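Adenosylmethionine-8-amino-7-oxononanoate aminotransferase (PDB 6ZHK) probably transfers the amino group of S-adenosyl-L-methionine to 8-amino-7-oxononanoate in biotin biosynthesis, using pyridoxal 5'-phosphate as cofactor. Local coordinates at residues K29-E33 against S34-I38. Sequence-based numbering, arbitrary orientation.
Sequences KEYRE and SKNLI
E30 meets S34 through its backbone carbonyl: E30 O lies 3.2 Å from S34 OG, and S34 N adds a weak bond to the same oxygen. S34 OG also lies 2.9 Å from N36 OD1, within hydrogen-bonding distance of both oxygens. The E30 carboxylate turns to other partners, a salt bridge with K414 and a hydrogen bond to the backbone N of F327 of the second subunit. Y31 carries most of the contact, gripping N36 with both its carbonyl and its ring. N36 ND2 gives Y31 O a nearly straight bond of 2.9 Å (170° at the hydrogen), the acceptor lying in the plane of the amide. S34 N reaches Y31 O at 3.2 Å, from the opposite face of the carbonyl plane to N36 ND2. A chi1 of -174° turns the Y31 ring away from its own backbone N and lays one face against the N36 amide. The two planes are only 7° apart. N36 ND2 lies over the centre of the Y31 ring, 3.2 Å above its plane, and N36 CG comes within 3.4 Å of Y31 CE1. Bond and stack together fix the rotation of the amide. Beyond the ring, Y31 OH is hydrogen-bonded to D17 of helix 10-20. A leucine in place of Y31 would probably cost the N36 amide its flat stacking partner and leave D17 without this hydroxyl. E33 forms a weak salt bridge back to K29, one turn earlier. This is a helix C-terminus at which the S34 amide and the N36 side-chain amide bind carbonyls of the last turn of helix 28-33, as the chain leads into strand 38-43, which pairs with a strand of the second subunit in the homodimer.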
loop_
_atom_site.group_PDB
_atom_site.type_symbol
_atom_site.label_atom_id
_atom_site.label_comp_id
_atom_site.label_asym_id
_atom_site.label_seq_id
_atom_site.Cartn_x
_atom_site.Cartn_y
_atom_site.Cartn_z
ATOM N N LYS A 29 16.226 -4.796 -18.852
ATOM C CA LYS A 29 17.097 -4.987 -20.022
ATOM C C LYS A 29 16.264 -4.929 -21.290
ATOM O O LYS A 29 16.639 -4.265 -22.244
ATOM C CB LYS A 29 17.964 -6.243 -19.898
ATOM C CG LYS A 29 18.684 -6.649 -21.191
ATOM C CD LYS A 29 20.037 -7.294 -21.030
ATOM C CE LYS A 29 20.706 -7.516 -22.386
ATOM N NZ LYS A 29 19.717 -8.018 -23.389
ATOM N N GLU A 30 15.151 -5.663 -21.318
ATOM C CA GLU A 30 14.348 -5.764 -22.517
ATOM C C GLU A 30 13.516 -4.517 -22.728
ATOM O O GLU A 30 13.334 -4.091 -23.857
ATOM C CB GLU A 30 13.482 -7.016 -22.464
ATOM C CG GLU A 30 14.429 -8.168 -22.655
ATOM C CD GLU A 30 13.750 -9.476 -22.967
ATOM O OE1 GLU A 30 12.482 -9.483 -23.044
ATOM O OE2 GLU A 30 14.503 -10.470 -23.132
ATOM N N TYR A 31 13.005 -3.953 -21.639
ATOM C CA TYR A 31 12.211 -2.747 -21.742
ATOM C C TYR A 31 13.072 -1.627 -22.345
ATOM O O TYR A 31 12.618 -0.841 -23.168
ATOM C CB TYR A 31 11.691 -2.431 -20.319
ATOM C CG TYR A 31 10.717 -1.277 -20.265
ATOM C CD1 TYR A 31 9.363 -1.485 -20.466
ATOM C CD2 TYR A 31 11.152 0.018 -19.985
ATOM C CE1 TYR A 31 8.450 -0.441 -20.400
ATOM C CE2 TYR A 31 10.257 1.084 -19.994
ATOM C CZ TYR A 31 8.897 0.846 -20.168
ATOM O OH TYR A 31 8.009 1.896 -20.184
ATOM N N ARG A 32 14.334 -1.552 -21.931
ATOM C CA ARG A 32 15.193 -0.496 -22.430
ATOM C C ARG A 32 15.515 -0.654 -23.918
ATOM O O ARG A 32 15.899 0.331 -24.545
ATOM C CB ARG A 32 16.519 -0.458 -21.688
ATOM C CG ARG A 32 16.379 0.195 -20.326
ATOM C CD ARG A 32 17.536 -0.397 -19.554
ATOM N NE ARG A 32 17.810 0.703 -18.653
ATOM C CZ ARG A 32 18.858 0.798 -17.855
ATOM N NH1 ARG A 32 19.815 -0.123 -17.889
ATOM N NH2 ARG A 32 18.940 1.850 -17.070
ATOM N N GLU A 33 15.327 -1.861 -24.465
ATOM C CA GLU A 33 15.611 -2.080 -25.878
ATOM C C GLU A 33 14.392 -1.772 -26.732
ATOM O O GLU A 33 14.542 -1.574 -27.926
ATOM C CB GLU A 33 16.065 -3.505 -26.152
ATOM C CG GLU A 33 17.517 -3.694 -25.793
ATOM C CD GLU A 33 17.916 -5.145 -25.593
ATOM O OE1 GLU A 33 17.025 -6.062 -25.662
ATOM O OE2 GLU A 33 19.118 -5.366 -25.356
ATOM N N SER A 34 13.187 -1.790 -26.146
ATOM C CA SER A 34 12.006 -1.735 -26.991
ATOM C C SER A 34 11.395 -0.331 -27.055
ATOM O O SER A 34 11.788 0.596 -26.325
ATOM C CB SER A 34 10.995 -2.806 -26.620
ATOM O OG SER A 34 10.754 -2.783 -25.214
ATOM N N LYS A 35 10.420 -0.191 -27.971
ATOM C CA LYS A 35 9.592 1.002 -28.053
ATOM C C LYS A 35 8.344 0.721 -27.225
ATOM O O LYS A 35 7.580 -0.170 -27.562
ATOM C CB LYS A 35 9.218 1.340 -29.511
ATOM C CG LYS A 35 8.325 2.579 -29.675
ATOM C CD LYS A 35 8.873 3.884 -29.001
ATOM C CE LYS A 35 7.917 5.070 -28.974
ATOM N NZ LYS A 35 6.985 5.102 -27.804
ATOM N N ASN A 36 8.170 1.467 -26.124
ATOM C CA ASN A 36 7.149 1.141 -25.139
ATOM C C ASN A 36 6.048 2.186 -25.180
ATOM O O ASN A 36 6.286 3.339 -25.487
ATOM C CB ASN A 36 7.740 1.084 -23.712
ATOM C CG ASN A 36 8.957 0.179 -23.666
ATOM O OD1 ASN A 36 8.841 -0.980 -24.029
ATOM N ND2 ASN A 36 10.129 0.697 -23.337
ATOM N N LEU A 37 4.818 1.791 -24.847
ATOM C CA LEU A 37 3.686 2.708 -24.839
ATOM C C LEU A 37 3.898 3.647 -23.660
ATOM O O LEU A 37 4.140 3.147 -22.549
ATOM C CB LEU A 37 2.476 1.816 -24.558
ATOM C CG LEU A 37 1.103 2.190 -25.072
ATOM C CD1 LEU A 37 1.092 2.386 -26.580
ATOM C CD2 LEU A 37 0.174 1.051 -24.700
ATOM N N ILE A 38 3.859 4.965 -23.939
ATOM C CA ILE A 38 3.914 6.002 -22.909
ATOM C C ILE A 38 2.599 6.759 -22.981
ATOM O O ILE A 38 2.297 7.412 -23.976
ATOM C CB ILE A 38 5.153 6.935 -23.006
ATOM C CG1 ILE A 38 6.472 6.168 -22.951
ATOM C CG2 ILE A 38 5.077 8.012 -21.911
ATOM C CD1 ILE A 38 6.626 5.311 -21.720
#